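Local coordinates for protein mandalate racemase/muconate lactonizing enzyme (Unidentified, PDB 4E4U) that is a putative member of the mandelate racemase/muconate lactonizing enzyme branch of the enolase superfamily, and probably acts on a carboxylate substrate, as in its relatives, at residues 12-17 with 376-381; 343-348 with 372-377. All coordinates share one frame; numbering follows the deposited sequence.

Contact 1 of 2, residues 12-17 with 376-381; sequences AVPPPH and KRHTPY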
loop_
_atom_site.group_PDB
_atom_site.type_symbol
_atom_site.label_atom_id
_atom_site.label_comp_id
_atom_site.label_asym_id
_atom_site.label_seq_id
_atom_site.Cartn_x
_atom_site.Cartn_y
_atom_site.Cartn_z
ATOM N N ALA A 12 37.114 5.095 -34.947
ATOM C CA ALA A 12 37.470 3.732 -34.566
ATOM C C ALA A 12 38.481 3.773 -33.427
ATOM O O ALA A 12 39.550 4.367 -33.564
ATOM C CB ALA A 12 38.057 2.988 -35.758
ATOM N N VAL A 13 38.147 3.139 -32.308
ATOM C CA VAL A 13 39.060 3.065 -31.175
ATOM C C VAL A 13 40.089 1.967 -31.448
ATOM O O VAL A 13 39.724 0.838 -31.747
ATOM C CB VAL A 13 38.295 2.767 -29.870
ATOM C CG1 VAL A 13 39.252 2.682 -28.697
ATOM C CG2 VAL A 13 37.222 3.830 -29.618
ATOM N N PRO A 14 41.390 2.293 -31.369
ATOM C CA PRO A 14 42.398 1.272 -31.687
ATOM C C PRO A 14 42.353 0.093 -30.718
ATOM O O PRO A 14 41.934 0.269 -29.569
ATOM C CB PRO A 14 43.725 2.024 -31.519
ATOM C CG PRO A 14 43.372 3.475 -31.637
ATOM C CD PRO A 14 41.998 3.595 -31.049
ATOM N N PRO A 15 42.777 -1.100 -31.173
ATOM C CA PRO A 15 42.904 -2.229 -30.243
ATOM C C PRO A 15 43.818 -1.823 -29.088
ATOM O O PRO A 15 44.757 -1.054 -29.316
ATOM C CB PRO A 15 43.562 -3.318 -31.099
ATOM C CG PRO A 15 43.202 -2.961 -32.511
ATOM C CD PRO A 15 43.165 -1.460 -32.548
ATOM N N PRO A 16 43.562 -2.320 -27.866
ATOM C CA PRO A 16 42.560 -3.322 -27.482
ATOM C C PRO A 16 41.166 -2.759 -27.174
ATOM O O PRO A 16 40.432 -3.382 -26.406
ATOM C CB PRO A 16 43.167 -3.931 -26.216
ATOM C CG PRO A 16 43.912 -2.796 -25.595
ATOM C CD PRO A 16 44.415 -1.936 -26.727
ATOM N N HIS A 17 40.815 -1.615 -27.758
ATOM C CA HIS A 17 39.458 -1.067 -27.688
ATOM C C HIS A 17 39.004 -0.685 -26.273
ATOM O O HIS A 17 37.883 -0.998 -25.860
ATOM C CB HIS A 17 38.448 -2.023 -28.351
ATOM C CG HIS A 17 38.921 -2.591 -29.656
ATOM N ND1 HIS A 17 39.153 -1.813 -30.768
ATOM C CD2 HIS A 17 39.200 -3.866 -30.024
ATOM C CE1 HIS A 17 39.565 -2.580 -31.764
ATOM N NE2 HIS A 17 39.600 -3.829 -31.339
ATOM N N LYS A 376 40.636 12.258 -38.174
ATOM C CA LYS A 376 40.661 11.857 -39.580
ATOM C C LYS A 376 41.442 10.560 -39.808
ATOM O O LYS A 376 41.056 9.737 -40.639
ATOM C CB LYS A 376 41.220 12.974 -40.464
ATOM C CG LYS A 376 40.335 14.212 -40.532
ATOM C CD LYS A 376 41.002 15.332 -41.321
ATOM C CE LYS A 376 40.370 16.679 -40.998
ATOM N NZ LYS A 376 40.636 17.687 -42.063
ATOM N N ARG A 377 42.527 10.375 -39.062
ATOM C CA ARG A 377 43.351 9.179 -39.207
ATOM C C ARG A 377 42.681 7.927 -38.637
ATOM O O ARG A 377 43.097 6.809 -38.942
ATOM C CB ARG A 377 44.725 9.375 -38.550
ATOM C CG ARG A 377 45.585 10.459 -39.186
ATOM C CD ARG A 377 47.061 10.283 -38.834
ATOM N NE ARG A 377 47.290 10.225 -37.391
ATOM C CZ ARG A 377 47.439 11.297 -36.616
ATOM N NH1 ARG A 377 47.366 12.511 -37.141
ATOM N NH2 ARG A 377 47.650 11.158 -35.314
ATOM N N HIS A 378 41.649 8.110 -37.814
ATOM C CA HIS A 378 40.982 6.975 -37.180
ATOM C C HIS A 378 39.523 6.841 -37.609
ATOM O O HIS A 378 38.703 6.257 -36.903
ATOM C CB HIS A 378 41.130 7.054 -35.655
ATOM C CG HIS A 378 42.548 6.943 -35.195
ATOM N ND1 HIS A 378 43.130 5.742 -34.845
ATOM C CD2 HIS A 378 43.521 7.881 -35.070
ATOM C CE1 HIS A 378 44.390 5.950 -34.506
ATOM N NE2 HIS A 378 44.655 7.232 -34.638
ATOM N N THR A 379 39.223 7.389 -38.781
ATOM C CA THR A 379 37.939 7.193 -39.434
ATOM C C THR A 379 38.250 6.689 -40.842
ATOM O O THR A 379 39.246 7.100 -41.435
ATOM C CB THR A 379 37.128 8.508 -39.506
ATOM O OG1 THR A 379 37.873 9.496 -40.221
ATOM C CG2 THR A 379 36.825 9.035 -38.114
ATOM N N PRO A 380 37.409 5.795 -41.387
ATOM C CA PRO A 380 36.171 5.283 -40.795
ATOM C C PRO A 380 36.371 4.019 -39.961
ATOM O O PRO A 380 37.400 3.352 -40.072
ATOM C CB PRO A 380 35.331 4.944 -42.027
ATOM C CG PRO A 380 36.347 4.486 -43.023
ATOM C CD PRO A 380 37.590 5.310 -42.769
ATOM N N TYR A 381 35.389 3.710 -39.121
ATOM C CA TYR A 381 35.333 2.425 -38.440
ATOM C C TYR A 381 34.858 1.376 -39.446
ATOM O O TYR A 381 33.870 1.588 -40.147
ATOM C CB TYR A 381 34.373 2.511 -37.251
ATOM C CG TYR A 381 34.074 1.192 -36.572
ATOM C CD1 TYR A 381 35.025 0.568 -35.771
ATOM C CD2 TYR A 381 32.835 0.581 -36.712
ATOM C CE1 TYR A 381 34.752 -0.629 -35.144
ATOM C CE2 TYR A 381 32.550 -0.622 -36.084
ATOM C CZ TYR A 381 33.512 -1.219 -35.299
ATOM O OH TYR A 381 33.245 -2.414 -34.676
HETATM O O HOH W 1 41.636 3.231 -34.986
#

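Contact 2 of 2, residues 343-348 with 372-377; sequences HAEVVK and MDVVKR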
loop_
_atom_site.group_PDB
_atom_site.type_symbol
_atom_site.label_atom_id
_atom_site.label_comp_id
_atom_site.label_asym_id
_atom_site.label_seq_id
_atom_site.Cartn_x
_atom_site.Cartn_y
_atom_site.Cartn_z
ATOM N N HIS A 343 42.244 8.267 -25.363
ATOM C CA HIS A 343 41.399 9.323 -24.796
ATOM C C HIS A 343 42.104 10.674 -24.759
ATOM O O HIS A 343 41.460 11.721 -24.846
ATOM C CB HIS A 343 40.934 8.968 -23.383
ATOM C CG HIS A 343 39.774 8.023 -23.355
ATOM N ND1 HIS A 343 39.933 6.658 -23.347
ATOM C CD2 HIS A 343 38.442 8.257 -23.348
ATOM C CE1 HIS A 343 38.742 6.083 -23.341
ATOM N NE2 HIS A 343 37.821 7.026 -23.338
ATOM N N ALA A 344 43.423 10.655 -24.604
ATOM C CA ALA A 344 44.194 11.887 -24.607
ATOM C C ALA A 344 44.555 12.270 -26.039
ATOM O O ALA A 344 44.555 13.449 -26.394
ATOM C CB ALA A 344 45.451 11.726 -23.770
ATOM N N GLU A 345 44.856 11.276 -26.865
ATOM C CA GLU A 345 45.337 11.541 -28.218
ATOM C C GLU A 345 44.289 12.232 -29.093
ATOM O O GLU A 345 44.616 13.067 -29.937
ATOM C CB GLU A 345 45.788 10.243 -28.885
ATOM C CG GLU A 345 46.594 10.476 -30.153
ATOM C CD GLU A 345 46.972 9.190 -30.857
ATOM O OE1 GLU A 345 46.592 8.105 -30.365
ATOM O OE2 GLU A 345 47.649 9.268 -31.904
ATOM N N VAL A 346 43.025 11.884 -28.891
ATOM C CA VAL A 346 41.971 12.353 -29.780
ATOM C C VAL A 346 41.496 13.785 -29.475
ATOM O O VAL A 346 40.703 14.355 -30.228
ATOM C CB VAL A 346 40.790 11.354 -29.813
ATOM C CG1 VAL A 346 39.890 11.529 -28.599
ATOM C CG2 VAL A 346 40.013 11.475 -31.115
ATOM N N VAL A 347 41.997 14.375 -28.390
ATOM C CA VAL A 347 41.618 15.750 -28.044
ATOM C C VAL A 347 42.830 16.678 -27.971
ATOM O O VAL A 347 43.967 16.218 -27.836
ATOM C CB VAL A 347 40.819 15.836 -26.724
ATOM C CG1 VAL A 347 39.441 15.194 -26.881
ATOM C CG2 VAL A 347 41.608 15.216 -25.574
ATOM N N LYS A 348 42.580 17.983 -28.062
ATOM C CA LYS A 348 43.648 18.982 -28.033
ATOM C C LYS A 348 44.236 19.134 -26.632
ATOM O O LYS A 348 45.448 19.261 -26.466
ATOM C CB LYS A 348 43.128 20.333 -28.529
ATOM C CG LYS A 348 42.582 20.315 -29.955
ATOM C CD LYS A 348 43.681 20.131 -30.987
ATOM C CE LYS A 348 44.520 21.396 -31.144
ATOM N NZ LYS A 348 45.620 21.238 -32.146
ATOM N N MET A 372 41.305 17.178 -34.869
ATOM C CA MET A 372 40.724 16.680 -36.112
ATOM C C MET A 372 41.704 15.895 -36.977
ATOM O O MET A 372 41.290 15.041 -37.758
ATOM C CB MET A 372 40.074 17.811 -36.913
ATOM C CG MET A 372 38.868 18.420 -36.214
ATOM S SD MET A 372 37.706 17.193 -35.566
ATOM C CE MET A 372 37.126 16.436 -37.079
ATOM N N ASP A 373 42.996 16.165 -36.842
ATOM C CA ASP A 373 43.969 15.381 -37.585
ATOM C C ASP A 373 43.985 13.936 -37.079
ATOM O O ASP A 373 44.041 12.992 -37.867
ATOM C CB ASP A 373 45.352 16.023 -37.504
ATOM C CG ASP A 373 45.404 17.378 -38.187
ATOM O OD1 ASP A 373 44.789 17.535 -39.265
ATOM O OD2 ASP A 373 46.059 18.289 -37.648
ATOM N N VAL A 374 43.898 13.763 -35.763
ATOM C CA VAL A 374 43.822 12.428 -35.179
ATOM C C VAL A 374 42.501 11.755 -35.544
ATOM O O VAL A 374 42.479 10.585 -35.937
ATOM C CB VAL A 374 44.008 12.471 -33.647
ATOM C CG1 VAL A 374 43.789 11.092 -33.033
ATOM C CG2 VAL A 374 45.393 13.014 -33.301
ATOM N N VAL A 375 41.401 12.497 -35.426
ATOM C CA VAL A 375 40.088 11.989 -35.813
ATOM C C VAL A 375 40.096 11.468 -37.251
ATOM O O VAL A 375 39.632 10.355 -37.513
ATOM C CB VAL A 375 38.995 13.065 -35.644
ATOM C CG1 VAL A 375 37.687 12.620 -36.287
ATOM C CG2 VAL A 375 38.784 13.372 -34.171
ATOM N N LYS A 376 40.636 12.258 -38.174
ATOM C CA LYS A 376 40.661 11.857 -39.580
ATOM C C LYS A 376 41.442 10.560 -39.808
ATOM O O LYS A 376 41.056 9.737 -40.639
ATOM C CB LYS A 376 41.220 12.974 -40.464
ATOM C CG LYS A 376 40.335 14.212 -40.532
ATOM C CD LYS A 376 41.002 15.332 -41.321
ATOM C CE LYS A 376 40.370 16.679 -40.998
ATOM N NZ LYS A 376 40.636 17.687 -42.063
ATOM N N ARG A 377 42.527 10.375 -39.062
ATOM C CA ARG A 377 43.351 9.179 -39.207
ATOM C C ARG A 377 42.681 7.927 -38.637
ATOM O O ARG A 377 43.097 6.809 -38.942
ATOM C CB ARG A 377 44.725 9.375 -38.550
ATOM C CG ARG A 377 45.585 10.459 -39.186
ATOM C CD ARG A 377 47.061 10.283 -38.834
ATOM N NE ARG A 377 47.290 10.225 -37.391
ATOM C CZ ARG A 377 47.439 11.297 -36.616
ATOM N NH1 ARG A 377 47.366 12.511 -37.141
ATOM N NH2 ARG A 377 47.650 11.158 -35.314
HETATM O O HOH W 2 47.254 8.256 -34.307
#

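Contact 1 of 2, residues 12-17 with 376-381
A12, at the end of strand 3-12, makes the direct polar link to H378: its N donates to H378 O at 2.8 Å, and the bond is nearly straight, with an N-H...O angle of 162°. The methyl of A12 points the same way, with CB 3.5 Å from H378 O and 3.9 Å from CD1 of Y381, where it lies in the plane of the tyrosine ring, at its edge. CG of Y381 is anti to the backbone N (chi1 172°), and CD1 is the ring atom that meets the methyl; the phenol OH is bonded to R385 O. A12 O accepts a bond from a water at 2.8 Å, and the same water sits in the imidazole plane of H378, 2.9 Å from ND1. The V13 side chain points away from 376-381, while its backbone O takes a bond from ND1 of H17. P14 then crosses H378 at about a right angle, with CG 3.9 Å from CE1. Beyond it the prolines turn off, and H17 N closes the turn on P14 O. The direct bond and the water bridge thus both join A12 to H378, engaging A12 through its N and its O, with the A12 methyl and P14 adding apolar contacts.

Contact 2 of 2, residues 343-348 with 372-377
V346 and V374 bring the two backbones to their nearest approach, their CA atoms 5.7 Å apart, near the C-terminal end of helix 341-345, where the chain runs past the short helix 372-377. No hydrogen bond joins the two segments directly, although V346 is held by a backbone bond to D371, immediately before the second helix. V374 points across the gap and packs mainly on backbone: its CG2 lies 3.5 Å from E345 O and its CG1 3.9 Å from V346 CA. CG1 of V374 is anti to the backbone N (chi1 174°), leaving CG2 beside that N, and both methyls come up against E345 O from the V374 side. V346 adds a methyl-to-methyl contact, CG2 to CG2 of V375 at 3.8 Å; its own CG1 takes the crowded position between backbone N and carbonyl carbon. In the enolase-type architecture, a C-terminal domain with the modified TIM-barrel fold of the superfamily beside an N-terminal capping domain, these valines lie between the two domains: V346 also touches P314 of helix 314-325, and V375 touches H9 and V11 of strand 3-12. Toward solvent the contact turns polar. E345 extends beyond CG and crosses R377 at about a right angle, its carboxylate 42° from the guanidinium plane. OE2 of E345 and NH2 of R377 stand 3.9 Å apart, a long salt bridge. A water at the guanidinium edge spans that gap, donating to OE2 at 2.6 Å and accepting from NH2 at 3.1 Å, while CA of V374 lies over one guanidinium face, offset toward its rim.

Overall arrangement
From the N terminus, strand 3-12 leads into the first segment of contact 1, and the chain then passes through the rest of the N-terminal domain and the barrel strands and helices before returning at 376-381, closing a loop of 358 intervening residues. Contact 2 closes a much shorter one: 343-348 meets 372-377 after 23 residues that include the hairpin of strands 352-354 and 357-359. This short loop lies wholly within the span of the long one, and the two finish on overlapping segments that share K376 and R377. Their centres are about 10 Å apart. Helix 372-377 thus packs against the end of helix 341-345, and the turn that follows it reaches the N-terminal domain.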